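Local coordinates for protein carbohydrate deacetylase Agd3 (Neosartorya fumigata, PDB 6NWZ) that probably removes acetyl groups from the fungal exopolysaccharide galactosaminogalactan, a de-N-acetylation step required for Aspergillus fumigatus biofilm formation, at residues 243-255 with 586-598. Numbering follows the deposited sequence.
Sequences AGHRRVNLNTQID and DWPLVTITHQEMS. With ZN (zinc ion), chain M.
On the approach to strand 252-257 of the deacetylase's zinc-bearing sheet, 243-255 runs beside 586-598, and Arg246 lies on Trp587 in a cation-pi stack. Its guanidinium is flat on the indole, planes 17° apart, with CZ 3.5 Å from the centroid of the Trp587 five-membered ring. With CG anti to the backbone N (chi1 179°), the extended start of the chain brings CD over the six-membered ring as a CH-pi contact, and the bend at chi3 turns the guanidinium over the five-membered ring. Asp661 forms a salt bridge with this guanidinium and Ala156 O takes the indole N-H, which helps hold the two flat groups in place. Val248 CG2 meets the indole edge, while Val248 CG1 packs 3.6 Å from Leu589 CD2. A water accepts from Arg247 NH1 and Val248 N and donates to Pro588 O; the Arg247 guanidinium also salt-bridges Glu656 and Asp661. Further along, Asn249 ND2 gives a nearly straight bond of 2.7 Å to Val590 O, which lies in the Asn249 amide plane, whereas ND2 sits above the carbonyl plane. Thr591 OG1 donates to Leu250 O at 2.7 Å, and Asn251 OD1 accepts from Ile592 N at 3.2 Å. Thr593 and Glu596 then form a capping box that starts helix 594-607. From strand 252-257, Gln253 NE2 reaches His594 ND1 at the ring edge, 3.2 Å away with amide and imidazole nearly coplanar; Arg491 holds Gln253 OE1. Two residues on, Asp255 OD2 binds zinc together with His546.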
# COMPACT_ATOMS: atom_id res chain seq x y z
N ALA A 243 7.40 17.72 3.69
CA ALA A 243 8.09 17.03 2.60
C ALA A 243 7.56 15.61 2.57
O ALA A 243 7.93 14.77 3.40
CB ALA A 243 9.60 17.07 2.80
N GLY A 244 6.66 15.33 1.64
CA GLY A 244 6.08 14.01 1.57
C GLY A 244 5.01 13.94 0.49
O GLY A 244 4.90 14.83 -0.35
N HIS A 245 4.22 12.87 0.56
CA HIS A 245 3.29 12.53 -0.51
C HIS A 245 2.32 11.44 -0.07
O HIS A 245 2.74 10.35 0.33
CB HIS A 245 4.08 12.08 -1.75
CG HIS A 245 3.24 11.64 -2.89
ND1 HIS A 245 2.22 12.41 -3.41
CD2 HIS A 245 3.27 10.51 -3.64
CE1 HIS A 245 1.65 11.77 -4.42
NE2 HIS A 245 2.27 10.61 -4.58
N ARG A 246 1.02 11.72 -0.14
CA ARG A 246 -0.03 10.78 0.27
C ARG A 246 -0.80 10.30 -0.96
O ARG A 246 -1.65 11.02 -1.49
CB ARG A 246 -1.00 11.43 1.26
CG ARG A 246 -2.12 10.51 1.70
CD ARG A 246 -3.24 11.27 2.40
NE ARG A 246 -4.12 11.95 1.45
CZ ARG A 246 -4.94 12.94 1.77
NH1 ARG A 246 -5.00 13.39 3.01
NH2 ARG A 246 -5.71 13.49 0.84
N ARG A 247 -0.52 9.07 -1.38
CA ARG A 247 -1.21 8.46 -2.51
C ARG A 247 -1.55 7.01 -2.17
O ARG A 247 -0.75 6.31 -1.54
CB ARG A 247 -0.34 8.53 -3.78
CG ARG A 247 -0.79 7.65 -4.94
CD ARG A 247 -2.09 8.14 -5.56
NE ARG A 247 -1.94 9.44 -6.19
CZ ARG A 247 -2.48 10.57 -5.74
NH1 ARG A 247 -3.23 10.55 -4.64
NH2 ARG A 247 -2.28 11.71 -6.38
N VAL A 248 -2.74 6.57 -2.58
CA VAL A 248 -3.16 5.18 -2.42
C VAL A 248 -3.38 4.59 -3.80
O VAL A 248 -4.23 5.07 -4.57
CB VAL A 248 -4.44 5.06 -1.57
CG1 VAL A 248 -4.92 3.61 -1.56
CG2 VAL A 248 -4.18 5.53 -0.16
N ASN A 249 -2.61 3.55 -4.13
CA ASN A 249 -2.75 2.85 -5.40
C ASN A 249 -3.53 1.56 -5.19
O ASN A 249 -3.30 0.84 -4.21
CB ASN A 249 -1.39 2.54 -6.03
CG ASN A 249 -0.69 3.77 -6.59
OD1 ASN A 249 0.47 4.04 -6.27
ND2 ASN A 249 -1.40 4.51 -7.44
N LEU A 250 -4.43 1.27 -6.12
CA LEU A 250 -5.21 0.03 -6.09
C LEU A 250 -4.94 -0.71 -7.40
O LEU A 250 -5.65 -0.52 -8.40
CB LEU A 250 -6.68 0.30 -5.89
CG LEU A 250 -7.56 -0.94 -5.79
CD1 LEU A 250 -7.11 -1.81 -4.62
CD2 LEU A 250 -9.03 -0.55 -5.67
N ASN A 251 -3.92 -1.56 -7.40
CA ASN A 251 -3.54 -2.36 -8.56
C ASN A 251 -3.95 -3.81 -8.31
O ASN A 251 -3.47 -4.43 -7.36
CB ASN A 251 -2.04 -2.27 -8.82
CG ASN A 251 -1.57 -0.84 -9.03
OD1 ASN A 251 -2.38 0.06 -9.27
ND2 ASN A 251 -0.26 -0.63 -8.95
N THR A 252 -4.82 -4.33 -9.18
CA THR A 252 -5.33 -5.70 -9.05
C THR A 252 -4.95 -6.48 -10.30
O THR A 252 -5.53 -6.25 -11.37
CB THR A 252 -6.84 -5.69 -8.83
OG1 THR A 252 -7.49 -5.11 -9.97
CG2 THR A 252 -7.19 -4.87 -7.60
N GLN A 253 -4.01 -7.40 -10.16
CA GLN A 253 -3.46 -8.14 -11.29
C GLN A 253 -4.13 -9.51 -11.42
O GLN A 253 -4.33 -10.20 -10.42
CB GLN A 253 -1.96 -8.32 -11.15
CG GLN A 253 -1.19 -7.03 -11.29
CD GLN A 253 0.30 -7.24 -11.16
OE1 GLN A 253 0.75 -8.11 -10.41
NE2 GLN A 253 1.07 -6.46 -11.90
N ILE A 254 -4.46 -9.89 -12.65
CA ILE A 254 -5.15 -11.14 -12.95
C ILE A 254 -4.16 -12.04 -13.69
O ILE A 254 -3.90 -11.83 -14.88
CB ILE A 254 -6.42 -10.92 -13.77
CG1 ILE A 254 -7.30 -9.85 -13.14
CG2 ILE A 254 -7.18 -12.23 -13.92
CD1 ILE A 254 -7.73 -10.16 -11.73
N ASP A 255 -3.63 -13.04 -13.00
CA ASP A 255 -2.68 -13.96 -13.60
C ASP A 255 -3.40 -15.04 -14.40
O ASP A 255 -4.61 -15.26 -14.25
CB ASP A 255 -1.80 -14.62 -12.52
CG ASP A 255 -0.94 -13.62 -11.76
OD1 ASP A 255 -0.95 -12.41 -12.09
OD2 ASP A 255 -0.25 -14.05 -10.82
N ASP A 586 -11.88 10.31 1.94
CA ASP A 586 -12.30 10.83 0.65
C ASP A 586 -11.16 10.87 -0.37
O ASP A 586 -11.28 11.53 -1.40
CB ASP A 586 -12.92 12.22 0.79
CG ASP A 586 -11.96 13.24 1.36
OD1 ASP A 586 -11.07 13.72 0.62
OD2 ASP A 586 -12.09 13.56 2.56
N TRP A 587 -10.07 10.16 -0.09
CA TRP A 587 -8.92 10.18 -0.98
C TRP A 587 -9.26 9.49 -2.31
O TRP A 587 -10.16 8.64 -2.37
CB TRP A 587 -7.73 9.47 -0.34
CG TRP A 587 -7.41 9.92 1.05
CD1 TRP A 587 -7.77 11.09 1.65
CD2 TRP A 587 -6.66 9.18 2.02
NE1 TRP A 587 -7.29 11.13 2.93
CE2 TRP A 587 -6.60 9.97 3.19
CE3 TRP A 587 -6.02 7.94 2.01
CZ2 TRP A 587 -5.93 9.55 4.33
CZ3 TRP A 587 -5.36 7.52 3.15
CH2 TRP A 587 -5.32 8.33 4.30
N PRO A 588 -8.56 9.85 -3.37
CA PRO A 588 -8.70 9.11 -4.63
C PRO A 588 -8.07 7.73 -4.54
O PRO A 588 -7.18 7.47 -3.73
CB PRO A 588 -7.97 9.99 -5.65
CG PRO A 588 -7.85 11.34 -5.00
CD PRO A 588 -7.74 11.06 -3.54
N LEU A 589 -8.56 6.84 -5.40
CA LEU A 589 -7.91 5.56 -5.67
C LEU A 589 -7.41 5.60 -7.10
O LEU A 589 -8.20 5.77 -8.04
CB LEU A 589 -8.87 4.38 -5.47
CG LEU A 589 -9.31 4.05 -4.05
CD1 LEU A 589 -10.46 3.06 -4.05
CD2 LEU A 589 -8.14 3.50 -3.25
N VAL A 590 -6.10 5.48 -7.28
CA VAL A 590 -5.48 5.60 -8.59
C VAL A 590 -4.80 4.29 -8.94
O VAL A 590 -3.92 3.82 -8.21
CB VAL A 590 -4.48 6.77 -8.64
CG1 VAL A 590 -3.88 6.86 -10.01
CG2 VAL A 590 -5.17 8.06 -8.27
N THR A 591 -5.22 3.69 -10.06
CA THR A 591 -4.56 2.50 -10.60
C THR A 591 -3.50 2.94 -11.59
O THR A 591 -3.75 3.81 -12.44
CB THR A 591 -5.57 1.57 -11.28
OG1 THR A 591 -6.53 1.11 -10.32
CG2 THR A 591 -4.87 0.37 -11.89
N ILE A 592 -2.30 2.35 -11.48
CA ILE A 592 -1.23 2.58 -12.43
C ILE A 592 -0.74 1.23 -12.94
O ILE A 592 -0.91 0.20 -12.29
CB ILE A 592 -0.06 3.39 -11.82
CG1 ILE A 592 0.52 2.67 -10.60
CG2 ILE A 592 -0.54 4.76 -11.41
CD1 ILE A 592 1.58 3.47 -9.88
N THR A 593 -0.12 1.25 -14.12
CA THR A 593 0.36 0.01 -14.72
C THR A 593 1.53 -0.55 -13.91
O THR A 593 2.16 0.15 -13.11
CB THR A 593 0.80 0.23 -16.16
OG1 THR A 593 2.04 0.95 -16.19
CG2 THR A 593 -0.26 1.01 -16.93
N HIS A 594 1.80 -1.84 -14.13
CA HIS A 594 2.93 -2.48 -13.47
C HIS A 594 4.22 -1.71 -13.74
O HIS A 594 5.04 -1.52 -12.84
CB HIS A 594 3.04 -3.93 -13.94
CG HIS A 594 4.24 -4.66 -13.41
ND1 HIS A 594 4.14 -5.65 -12.46
CD2 HIS A 594 5.55 -4.56 -13.73
CE1 HIS A 594 5.35 -6.12 -12.20
NE2 HIS A 594 6.22 -5.47 -12.95
N GLN A 595 4.39 -1.24 -14.98
CA GLN A 595 5.57 -0.46 -15.34
C GLN A 595 5.63 0.84 -14.55
O GLN A 595 6.69 1.21 -14.03
CB GLN A 595 5.56 -0.19 -16.84
CG GLN A 595 6.77 0.57 -17.35
CD GLN A 595 6.98 0.39 -18.85
OE1 GLN A 595 6.42 -0.51 -19.47
NE2 GLN A 595 7.79 1.26 -19.44
N GLU A 596 4.50 1.55 -14.45
CA GLU A 596 4.47 2.78 -13.66
C GLU A 596 4.69 2.48 -12.19
O GLU A 596 5.38 3.24 -11.49
CB GLU A 596 3.14 3.50 -13.86
CG GLU A 596 2.94 4.13 -15.23
CD GLU A 596 1.54 4.71 -15.41
OE1 GLU A 596 0.59 3.93 -15.60
OE2 GLU A 596 1.41 5.95 -15.35
N MET A 597 4.10 1.40 -11.69
CA MET A 597 4.24 1.06 -10.28
C MET A 597 5.69 0.75 -9.94
O MET A 597 6.19 1.18 -8.89
CB MET A 597 3.34 -0.12 -9.94
CG MET A 597 3.65 -0.79 -8.62
SD MET A 597 4.74 -2.21 -8.79
CE MET A 597 4.03 -3.30 -7.55
N SER A 598 6.39 0.02 -10.81
CA SER A 598 7.80 -0.26 -10.58
C SER A 598 8.63 1.02 -10.62
O SER A 598 9.61 1.15 -9.88
CB SER A 598 8.32 -1.26 -11.61
OG SER A 598 9.69 -1.54 -11.39
ZN ZN M . 0.01 -16.29 -9.86
O HOH W 1 -8.35 15.28 1.65
O HOH W 2 -4.44 8.70 -3.23